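PDB 5B82: Tll0287 protein from Thermosynechococcus elongatus, which is of unknown function but binds a c-type heme covalently in a PAS-like domain and is possibly linked to photosystem II. Local coordinates for residues A[73-78]-A[84-89]; A[105-110]-A[121-126]. One frame throughout, in Å; residues are numbered along the deposited sequence.

Contact 1: residues A[73-78]-A[84-89]. With HEC (heme c), chain B.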
ATOM      1  N   LYS A  73       6.741  -7.039  -3.892  1.00 31.36           N
ATOM      2  CA  LYS A  73       8.021  -7.747  -3.909  1.00 37.07           C
ATOM      3  C   LYS A  73       9.085  -6.951  -3.154  1.00 36.94           C
ATOM      4  O   LYS A  73       9.817  -7.492  -2.304  1.00 36.30           O
ATOM      5  CB  LYS A  73       8.473  -8.029  -5.342  1.00 38.59           C
ATOM      6  CG  LYS A  73       9.707  -8.903  -5.448  1.00 44.10           C
ATOM      7  CD  LYS A  73       9.661  -9.785  -6.689  1.00 52.66           C
ATOM      8  CE  LYS A  73      10.057  -9.023  -7.946  1.00 59.37           C
ATOM      9  NZ  LYS A  73      11.531  -9.054  -8.178  1.00 62.88           N
ATOM     10  N   GLN A  74       9.150  -5.657  -3.449  1.00 31.27           N
ATOM     11  CA  GLN A  74      10.132  -4.795  -2.812  1.00 34.28           C
ATOM     12  C   GLN A  74       9.897  -4.712  -1.313  1.00 34.73           C
ATOM     13  O   GLN A  74      10.844  -4.683  -0.529  1.00 30.18           O
ATOM     14  CB  GLN A  74      10.110  -3.397  -3.413  1.00 40.54           C
ATOM     15  CG  GLN A  74      11.114  -2.470  -2.767  1.00 49.92           C
ATOM     16  CD  GLN A  74      12.309  -2.214  -3.638  1.00 55.48           C
ATOM     17  OE1 GLN A  74      12.199  -1.575  -4.685  1.00 60.81           O
ATOM     18  NE2 GLN A  74      13.465  -2.712  -3.216  1.00 54.12           N
ATOM     19  N   ALA A  75       8.629  -4.682  -0.923  1.00 33.22           N
ATOM     20  CA  ALA A  75       8.257  -4.694   0.485  1.00 35.23           C
ATOM     21  C   ALA A  75       8.815  -5.939   1.179  1.00 30.45           C
ATOM     22  O   ALA A  75       9.416  -5.843   2.267  1.00 28.01           O
ATOM     23  CB  ALA A  75       6.749  -4.633   0.629  1.00 33.35           C
ATOM     24  N   LYS A  76       8.629  -7.102   0.555  1.00 29.57           N
ATOM     25  CA  LYS A  76       9.200  -8.327   1.122  1.00 30.78           C
ATOM     26  C   LYS A  76      10.719  -8.241   1.243  1.00 33.06           C
ATOM     27  O   LYS A  76      11.295  -8.654   2.260  1.00 37.94           O
ATOM     28  CB  LYS A  76       8.798  -9.560   0.319  1.00 30.04           C
ATOM     29  CG  LYS A  76       7.343  -9.941   0.487  1.00 32.79           C
ATOM     30  CD  LYS A  76       7.006 -11.208  -0.284  1.00 43.19           C
ATOM     31  CE  LYS A  76       5.505 -11.437  -0.299  1.00 47.02           C
ATOM     32  NZ  LYS A  76       5.143 -12.695  -1.009  1.00 54.48           N
ATOM     33  N   GLU A  77      11.360  -7.689   0.215  1.00 33.46           N
ATOM     34  CA  GLU A  77      12.816  -7.531   0.229  1.00 32.96           C
ATOM     35  C   GLU A  77      13.316  -6.634   1.365  1.00 32.04           C
ATOM     36  O   GLU A  77      14.311  -6.939   2.017  1.00 34.86           O
ATOM     37  CB  GLU A  77      13.316  -7.004  -1.118  1.00 39.53           C
ATOM     38  CG  GLU A  77      13.075  -7.964  -2.269  1.00 44.77           C
ATOM     39  CD  GLU A  77      13.580  -7.431  -3.596  1.00 53.01           C
ATOM     40  OE1 GLU A  77      13.828  -6.207  -3.691  1.00 54.01           O
ATOM     41  OE2 GLU A  77      13.731  -8.240  -4.540  1.00 54.17           O
ATOM     42  N   ILE A  78      12.615  -5.534   1.597  1.00 28.72           N
ATOM     43  CA  ILE A  78      12.951  -4.599   2.663  1.00 25.99           C
ATOM     44  C   ILE A  78      12.766  -5.261   4.033  1.00 26.87           C
ATOM     45  O   ILE A  78      13.641  -5.177   4.913  1.00 30.02           O
ATOM     46  CB  ILE A  78      12.078  -3.330   2.526  1.00 29.69           C
ATOM     47  CG1 ILE A  78      12.395  -2.629   1.199  1.00 27.06           C
ATOM     48  CG2 ILE A  78      12.279  -2.383   3.688  1.00 31.34           C
ATOM     49  CD1 ILE A  78      11.506  -1.436   0.876  1.00 26.01           C
ATOM     50  N   TRP A  84      12.507  -6.317   9.582  1.00 25.36           N
ATOM     51  CA  TRP A  84      11.235  -5.669   9.859  1.00 23.38           C
ATOM     52  C   TRP A  84      10.109  -6.545   9.329  1.00 28.38           C
ATOM     53  O   TRP A  84      10.346  -7.485   8.578  1.00 33.44           O
ATOM     54  CB  TRP A  84      11.155  -4.312   9.141  1.00 22.34           C
ATOM     55  CG  TRP A  84      12.263  -3.353   9.468  1.00 26.20           C
ATOM     56  CD1 TRP A  84      13.035  -3.345  10.592  1.00 27.15           C
ATOM     57  CD2 TRP A  84      12.724  -2.261   8.654  1.00 26.38           C
ATOM     58  NE1 TRP A  84      13.946  -2.316  10.529  1.00 28.12           N
ATOM     59  CE2 TRP A  84      13.778  -1.637   9.352  1.00 24.68           C
ATOM     60  CE3 TRP A  84      12.350  -1.756   7.401  1.00 28.27           C
ATOM     61  CZ2 TRP A  84      14.467  -0.535   8.841  1.00 24.07           C
ATOM     62  CZ3 TRP A  84      13.034  -0.653   6.893  1.00 29.82           C
ATOM     63  CH2 TRP A  84      14.075  -0.055   7.615  1.00 26.04           C
ATOM     64  N   GLN A  85       8.881  -6.235   9.727  1.00 26.40           N
ATOM     65  CA  GLN A  85       7.716  -6.703   8.994  1.00 23.12           C
ATOM     66  C   GLN A  85       7.263  -5.508   8.172  1.00 20.92           C
ATOM     67  O   GLN A  85       7.161  -4.413   8.707  1.00 20.93           O
ATOM     68  CB  GLN A  85       6.611  -7.118   9.953  1.00 22.88           C
ATOM     69  CG  GLN A  85       6.967  -8.353  10.769  1.00 36.43           C
ATOM     70  CD  GLN A  85       6.379  -8.309  12.152  1.00 48.14           C
ATOM     71  OE1 GLN A  85       5.163  -8.190  12.323  1.00 54.29           O
ATOM     72  NE2 GLN A  85       7.241  -8.388  13.158  1.00 53.95           N
ATOM     73  N   VAL A  86       7.016  -5.713   6.881  1.00 19.12           N
ATOM     74  CA  VAL A  86       6.560  -4.635   5.992  1.00 21.33           C
ATOM     75  C   VAL A  86       5.425  -5.179   5.160  1.00 22.78           C
ATOM     76  O   VAL A  86       5.553  -6.249   4.567  1.00 27.11           O
ATOM     77  CB  VAL A  86       7.679  -4.162   5.037  1.00 20.60           C
ATOM     78  CG1 VAL A  86       7.162  -3.030   4.108  1.00 19.37           C
ATOM     79  CG2 VAL A  86       8.893  -3.722   5.827  1.00 20.71           C
ATOM     80  N   ARG A  87       4.313  -4.457   5.117  1.00 21.82           N
ATOM     81  CA  ARG A  87       3.122  -4.964   4.452  1.00 22.66           C
ATOM     82  C   ARG A  87       2.158  -3.846   4.059  1.00 18.60           C
ATOM     83  O   ARG A  87       1.910  -2.916   4.835  1.00 18.78           O
ATOM     84  CB  ARG A  87       2.392  -5.931   5.382  1.00 24.84           C
ATOM     85  CG  ARG A  87       1.280  -6.721   4.720  1.00 27.97           C
ATOM     86  CD  ARG A  87       0.784  -7.821   5.661  1.00 34.76           C
ATOM     87  NE  ARG A  87      -0.001  -7.290   6.773  1.00 32.36           N
ATOM     88  CZ  ARG A  87      -1.329  -7.257   6.800  1.00 28.49           C
ATOM     89  NH1 ARG A  87      -2.032  -7.724   5.771  1.00 28.75           N
ATOM     90  NH2 ARG A  87      -1.957  -6.760   7.853  1.00 26.23           N
ATOM     91  N   GLN A  88       1.600  -3.952   2.859  1.00 21.14           N
ATOM     92  CA  GLN A  88       0.515  -3.067   2.461  1.00 24.36           C
ATOM     93  C   GLN A  88      -0.765  -3.598   3.072  1.00 24.45           C
ATOM     94  O   GLN A  88      -0.976  -4.811   3.147  1.00 21.36           O
ATOM     95  CB  GLN A  88       0.379  -3.028   0.945  1.00 21.93           C
ATOM     96  CG  GLN A  88       1.574  -2.413   0.249  1.00 22.17           C
ATOM     97  CD  GLN A  88       1.565  -2.687  -1.241  1.00 22.14           C
ATOM     98  OE1 GLN A  88       1.167  -1.836  -2.038  1.00 22.21           O
ATOM     99  NE2 GLN A  88       1.993  -3.886  -1.626  1.00 24.09           N
ATOM    100  N   VAL A  89      -1.609  -2.689   3.531  1.00 15.41           N
ATOM    101  CA  VAL A  89      -2.872  -3.067   4.146  1.00 21.25           C
ATOM    102  C   VAL A  89      -3.978  -2.179   3.614  1.00 25.70           C
ATOM    103  O   VAL A  89      -3.831  -0.959   3.587  1.00 24.80           O
ATOM    104  CB  VAL A  89      -2.818  -2.888   5.672  1.00 22.72           C
ATOM    105  CG1 VAL A  89      -4.119  -3.383   6.302  1.00 20.47           C
ATOM    106  CG2 VAL A  89      -1.606  -3.625   6.257  1.00 24.01           C
TER
HETATM  107 FE   HEC B 501      -2.544  -1.048  -7.486  1.00 24.74          FE
HETATM  108  CHA HEC B 501      -2.487  -3.718  -5.388  1.00 22.10           C
HETATM  109  CHB HEC B 501      -2.534   1.067  -4.705  1.00 23.23           C
HETATM  110  CHC HEC B 501      -2.349   1.671  -9.499  1.00 29.06           C
HETATM  111  CHD HEC B 501      -2.961  -3.089 -10.218  1.00 27.45           C
HETATM  112  NA  HEC B 501      -2.579  -1.277  -5.427  1.00 23.96           N
HETATM  113  C1A HEC B 501      -2.414  -2.488  -4.786  1.00 24.69           C
HETATM  114  C2A HEC B 501      -2.173  -2.236  -3.378  1.00 24.16           C
HETATM  115  C3A HEC B 501      -2.186  -0.909  -3.207  1.00 22.44           C
HETATM  116  C4A HEC B 501      -2.445  -0.284  -4.478  1.00 24.98           C
HETATM  117  CMA HEC B 501      -1.979  -0.134  -1.895  1.00 17.22           C
HETATM  118  CAA HEC B 501      -1.923  -3.307  -2.286  1.00 24.65           C
HETATM  119  CBA HEC B 501      -3.175  -3.587  -1.455  1.00 21.00           C
HETATM  120  CGA HEC B 501      -4.082  -4.540  -2.185  1.00 20.63           C
HETATM  121  O1A HEC B 501      -5.220  -4.142  -2.535  1.00 30.44           O
HETATM  122  O2A HEC B 501      -3.662  -5.696  -2.455  1.00 24.48           O
HETATM  123  NB  HEC B 501      -2.479   0.973  -7.145  1.00 28.16           N
HETATM  124  C1B HEC B 501      -2.427   1.646  -5.943  1.00 26.72           C
HETATM  125  C2B HEC B 501      -2.242   3.058  -6.207  1.00 26.88           C
HETATM  126  C3B HEC B 501      -2.200   3.223  -7.531  1.00 24.58           C
HETATM  127  C4B HEC B 501      -2.337   1.919  -8.147  1.00 27.82           C
HETATM  128  CMB HEC B 501      -2.165   4.172  -5.132  1.00 17.17           C
HETATM  129  CAB HEC B 501      -2.017   4.560  -8.287  1.00 22.04           C
HETATM  130  CBB HEC B 501      -0.609   5.154  -8.021  1.00 19.42           C
HETATM  131  NC  HEC B 501      -2.674  -0.765  -9.484  1.00 30.66           N
HETATM  132  C1C HEC B 501      -2.508   0.447 -10.115  1.00 31.59           C
HETATM  133  C2C HEC B 501      -2.380   0.195 -11.535  1.00 33.41           C
HETATM  134  C3C HEC B 501      -2.683  -1.096 -11.753  1.00 31.24           C
HETATM  135  C4C HEC B 501      -2.786  -1.740 -10.455  1.00 29.68           C
HETATM  136  CMC HEC B 501      -2.384   1.327 -12.589  1.00 26.69           C
HETATM  137  CAC HEC B 501      -2.804  -1.823 -13.119  1.00 28.95           C
HETATM  138  CBC HEC B 501      -1.541  -1.760 -14.011  1.00 34.48           C
HETATM  139  ND  HEC B 501      -2.766  -3.064  -7.767  1.00 27.17           N
HETATM  140  C1D HEC B 501      -2.782  -3.705  -9.001  1.00 32.00           C
HETATM  141  C2D HEC B 501      -2.585  -5.127  -8.793  1.00 28.75           C
HETATM  142  C3D HEC B 501      -2.450  -5.301  -7.286  1.00 28.85           C
HETATM  143  C4D HEC B 501      -2.574  -3.981  -6.732  1.00 27.07           C
HETATM  144  CMD HEC B 501      -2.527  -6.240  -9.860  1.00 25.18           C
HETATM  145  CAD HEC B 501      -2.200  -6.605  -6.498  1.00 24.15           C
HETATM  146  CBD HEC B 501      -0.684  -6.737  -6.431  1.00 25.35           C
HETATM  147  CGD HEC B 501      -0.263  -7.869  -5.520  1.00 24.03           C
HETATM  148  O1D HEC B 501      -0.577  -9.042  -5.821  1.00 29.31           O
HETATM  149  O2D HEC B 501       0.394  -7.584  -4.495  1.00 26.35           O
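The indole of W84 meets I78 at an oblique angle, through the six-membered part of the ring: the methyl CG2 of I78 sits 3.7 Å from W84 CZ3 and 3.8 Å from W84 CE3. NE1 is hydrogen-bonded to E30 of helix 28-49; V178 and I180 of strand 172-181 also touch the indole. The other flat group, the guanidinium of R87, has V89 CG2 3.5 Å above its plane on one face, offset toward the rim, while NH2 forms a salt bridge with D105 and NH1 is hydrogen-bonded to the carbonyl oxygens of N97 and A99.

This is helix 69-82 laid against edge strand 85-89 of the antiparallel sheet in the PAS-like domain, joined to it by a short turn. No hydrogen bond links the two segments, and the contact is apolar. V86 is the central residue on the strand. With CG1 anti to the backbone N (chi1 180°), that methyl comes 3.9 Å from A75 CB, while V86 CB rests 3.7 Å from the carbonyl oxygen A75 O. The other methyl, V86 CG2, turns toward the helix residue one turn on and stands 4.2 Å from I78 CG2. I78 therefore uses the same methyl against both strand side chains.

Further along the strand, Q88 belongs to the heme pocket. Its chain runs extended beyond CG and carries the amide to the heme edge, at the root of a propionate, where R45 NH2 donates a hydrogen bond to OE1. The same oxygen lies 3.4 Å from heme CAA, the first carbon of that propionate arm.

Contact 2: residues A[105-110]-A[121-126]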
ATOM      1  N   ASP A 105      -4.353  -2.505  12.833  1.00 24.70           N
ATOM      2  CA  ASP A 105      -4.542  -2.192  11.418  1.00 24.55           C
ATOM      3  C   ASP A 105      -5.785  -1.311  11.245  1.00 23.12           C
ATOM      4  O   ASP A 105      -5.748  -0.259  10.576  1.00 23.96           O
ATOM      5  CB  ASP A 105      -4.679  -3.468  10.577  1.00 24.08           C
ATOM      6  CG  ASP A 105      -3.356  -4.211  10.399  1.00 26.79           C
ATOM      7  OD1 ASP A 105      -2.286  -3.567  10.442  1.00 26.56           O
ATOM      8  OD2 ASP A 105      -3.392  -5.441  10.185  1.00 31.01           O
ATOM      9  N   VAL A 106      -6.875  -1.741  11.875  1.00 23.31           N
ATOM     10  CA  VAL A 106      -8.156  -1.066  11.740  1.00 26.21           C
ATOM     11  C   VAL A 106      -8.084   0.318  12.357  1.00 26.86           C
ATOM     12  O   VAL A 106      -8.607   1.288  11.796  1.00 25.03           O
ATOM     13  CB  VAL A 106      -9.312  -1.876  12.370  1.00 29.74           C
ATOM     14  CG1 VAL A 106     -10.612  -1.104  12.279  1.00 25.45           C
ATOM     15  CG2 VAL A 106      -9.457  -3.218  11.677  1.00 31.42           C
ATOM     16  N   GLN A 107      -7.423   0.407  13.503  1.00 24.84           N
ATOM     17  CA  GLN A 107      -7.217   1.676  14.192  1.00 27.03           C
ATOM     18  C   GLN A 107      -6.455   2.666  13.310  1.00 24.46           C
ATOM     19  O   GLN A 107      -6.789   3.856  13.254  1.00 23.30           O
ATOM     20  CB  GLN A 107      -6.442   1.454  15.495  1.00 29.71           C
ATOM     21  CG  GLN A 107      -6.106   2.743  16.241  1.00 42.77           C
ATOM     22  CD  GLN A 107      -4.989   2.570  17.266  1.00 52.22           C
ATOM     23  OE1 GLN A 107      -4.203   3.492  17.501  1.00 57.77           O
ATOM     24  NE2 GLN A 107      -4.917   1.392  17.878  1.00 50.73           N
ATOM     25  N   ALA A 108      -5.425   2.170  12.627  1.00 19.33           N
ATOM     26  CA  ALA A 108      -4.561   3.035  11.836  1.00 19.80           C
ATOM     27  C   ALA A 108      -5.318   3.542  10.617  1.00 19.43           C
ATOM     28  O   ALA A 108      -5.306   4.742  10.326  1.00 25.91           O
ATOM     29  CB  ALA A 108      -3.291   2.301  11.419  1.00 19.63           C
ATOM     30  N   LEU A 109      -5.977   2.615   9.924  1.00 19.02           N
ATOM     31  CA  LEU A 109      -6.812   2.980   8.784  1.00 25.32           C
ATOM     32  C   LEU A 109      -7.861   3.993   9.196  1.00 27.00           C
ATOM     33  O   LEU A 109      -8.078   4.974   8.495  1.00 21.00           O
ATOM     34  CB  LEU A 109      -7.469   1.753   8.149  1.00 18.21           C
ATOM     35  CG  LEU A 109      -6.498   0.843   7.397  1.00 22.05           C
ATOM     36  CD1 LEU A 109      -7.182  -0.444   6.957  1.00 27.11           C
ATOM     37  CD2 LEU A 109      -5.926   1.570   6.188  1.00 22.30           C
ATOM     38  N   ASN A 110      -8.491   3.773  10.345  1.00 20.43           N
ATOM     39  CA  ASN A 110      -9.409   4.753  10.906  1.00 24.68           C
ATOM     40  C   ASN A 110      -8.773   6.128  11.121  1.00 24.89           C
ATOM     41  O   ASN A 110      -9.400   7.144  10.819  1.00 24.93           O
ATOM     42  CB  ASN A 110     -10.033   4.254  12.211  1.00 31.15           C
ATOM     43  CG  ASN A 110     -11.329   3.505  11.987  1.00 36.51           C
ATOM     44  OD1 ASN A 110     -12.178   3.933  11.207  1.00 33.10           O
ATOM     45  ND2 ASN A 110     -11.490   2.376  12.674  1.00 38.96           N
ATOM     46  N   PHE A 121       2.182   7.984  10.796  1.00 19.90           N
ATOM     47  CA  PHE A 121       2.444   8.099  12.221  1.00 13.88           C
ATOM     48  C   PHE A 121       3.159   6.857  12.717  1.00 20.90           C
ATOM     49  O   PHE A 121       3.112   5.813  12.063  1.00 16.00           O
ATOM     50  CB  PHE A 121       1.140   8.352  13.001  1.00 12.81           C
ATOM     51  CG  PHE A 121       0.225   7.163  13.077  1.00 21.80           C
ATOM     52  CD1 PHE A 121       0.286   6.297  14.162  1.00 20.13           C
ATOM     53  CD2 PHE A 121      -0.707   6.918  12.078  1.00 22.41           C
ATOM     54  CE1 PHE A 121      -0.560   5.197  14.246  1.00 20.65           C
ATOM     55  CE2 PHE A 121      -1.552   5.823  12.153  1.00 25.28           C
ATOM     56  CZ  PHE A 121      -1.475   4.955  13.246  1.00 25.36           C
ATOM     57  N   TRP A 122       3.860   6.996  13.840  1.00 19.99           N
ATOM     58  CA  TRP A 122       4.366   5.803  14.468  0.66 16.28           C
ATOM     59  C   TRP A 122       3.885   5.643  15.895  1.00 20.83           C
ATOM     60  O   TRP A 122       3.580   6.592  16.600  1.00 21.39           O
ATOM     61  CB  TRP A 122       5.875   5.534  14.242  0.66 16.46           C
ATOM     62  CG  TRP A 122       6.888   6.579  14.628  0.66 19.41           C
ATOM     63  CD1 TRP A 122       7.260   7.676  13.903  0.66 15.57           C
ATOM     64  CD2 TRP A 122       7.737   6.562  15.786  0.66 21.65           C
ATOM     65  NE1 TRP A 122       8.255   8.366  14.554  0.66 19.11           N
ATOM     66  CE2 TRP A 122       8.566   7.700  15.713  0.66 26.74           C
ATOM     67  CE3 TRP A 122       7.863   5.704  16.882  0.66 26.35           C
ATOM     68  CZ2 TRP A 122       9.498   8.006  16.697  0.66 21.74           C
ATOM     69  CZ3 TRP A 122       8.795   6.007  17.860  0.66 25.45           C
ATOM     70  CH2 TRP A 122       9.601   7.148  17.759  0.66 25.07           C
ATOM     71  N   GLN A 123       3.732   4.383  16.276  1.00 22.71           N
ATOM     72  CA  GLN A 123       3.102   4.020  17.535  1.00 27.00           C
ATOM     73  C   GLN A 123       3.944   2.934  18.173  1.00 23.17           C
ATOM     74  O   GLN A 123       4.496   2.105  17.461  1.00 21.39           O
ATOM     75  CB  GLN A 123       1.707   3.486  17.220  1.00 33.97           C
ATOM     76  CG  GLN A 123       0.991   2.795  18.337  1.00 43.31           C
ATOM     77  CD  GLN A 123      -0.511   2.853  18.154  1.00 47.47           C
ATOM     78  OE1 GLN A 123      -1.034   3.778  17.522  1.00 41.88           O
ATOM     79  NE2 GLN A 123      -1.216   1.870  18.707  1.00 52.66           N
ATOM     80  N   THR A 124       4.053   2.931  19.500  1.00 21.01           N
ATOM     81  CA  THR A 124       4.818   1.896  20.174  1.00 25.05           C
ATOM     82  C   THR A 124       3.935   1.080  21.095  1.00 27.36           C
ATOM     83  O   THR A 124       3.055   1.619  21.783  1.00 18.19           O
ATOM     84  CB  THR A 124       5.988   2.470  21.003  1.00 26.28           C
ATOM     85  OG1 THR A 124       5.527   3.577  21.785  1.00 27.60           O
ATOM     86  CG2 THR A 124       7.108   2.930  20.097  1.00 32.15           C
ATOM     87  N   ASP A 125       4.172  -0.228  21.115  1.00 24.20           N
ATOM     88  CA  ASP A 125       3.482  -1.087  22.061  1.00 24.59           C
ATOM     89  C   ASP A 125       4.322  -2.322  22.381  1.00 21.47           C
ATOM     90  O   ASP A 125       5.486  -2.401  21.991  1.00 21.02           O
ATOM     91  CB  ASP A 125       2.076  -1.469  21.562  1.00 28.13           C
ATOM     92  CG  ASP A 125       2.087  -2.167  20.213  1.00 29.26           C
ATOM     93  OD1 ASP A 125       3.030  -2.938  19.918  1.00 25.21           O
ATOM     94  OD2 ASP A 125       1.134  -1.948  19.434  1.00 26.23           O
ATOM     95  N   LYS A 126       3.718  -3.290  23.052  1.00 22.87           N
ATOM     96  CA  LYS A 126       4.451  -4.500  23.438  1.00 24.43           C
ATOM     97  C   LYS A 126       5.116  -5.177  22.235  1.00 24.25           C
ATOM     98  O   LYS A 126       6.165  -5.792  22.368  1.00 24.97           O
ATOM     99  CB  LYS A 126       3.519  -5.474  24.157  1.00 26.60           C
ATOM    100  CG  LYS A 126       2.271  -5.814  23.362  1.00 32.79           C
ATOM    101  CD  LYS A 126       1.194  -6.404  24.256  1.00 37.47           C
ATOM    102  CE  LYS A 126       1.238  -7.914  24.238  1.00 33.26           C
ATOM    103  NZ  LYS A 126       0.802  -8.468  22.927  1.00 37.15           N
TER
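Helix segment 105-110 and strand segment 121-126 stand well apart, the closest pair of CA atoms being those of A108 and F121 at 8.7 Å. Side chains bridge the distance. F121 reaches the helix with the far end of its ring: CZ comes within 3.7 Å of A108 CB and CE2 within 4.0 Å of the same methyl. A108 approaches at the edge of the phenyl group, close to the ring plane, and A108 CA lies in that plane, 3.9 Å from F121 CZ. The first torsion of F121 (chi1 72°) places CG between the backbone N and the carbonyl carbon, the crowded position, and points the ring at the helix.

The strand is an outer one of the four-stranded antiparallel sheet of the PAS-like domain, and helix 103-114 packs against the sheet, reaching past this edge strand to its neighbours. F132 on the adjacent strand touches A108 and meets the F121 ring with planes at about 30°, so the small helix residue sits against two aromatics. M175 of strand 172-181 also reaches A108.

Two glutamines make the second meeting place. Q107 and Q123 extend from opposite directions, each with CG anti to its own backbone N, and bring their terminal amides together at close range with planes 33° apart. Replacing Q107 with an alanine would probably deprive the Q123 amide of the group it lies against and leave it freer to turn. The Q123 side chain also touches L104, one turn earlier on the helix.

Overall arrangement
Contact 1 and contact 2 join different helices to the two outermost strands of one antiparallel sheet, 85-89 and 120-125, with their centres about 17 Å apart. Both are partly buried. Contact 1 lies nearer the middle of the chain, about 10 Å from its centre, and runs up to the heme; contact 2 is about 15 Å out and away from the annotated sites. Their chemistry differs accordingly: aliphatic and indole packing in the first, an aromatic edge beside a pair of amides in the second. They follow one another along the chain and touch directly, because the salt bridge from R87 NH2 to D105 OD2, 3.0 Å long, ties strand 85-89 to helix 103-114.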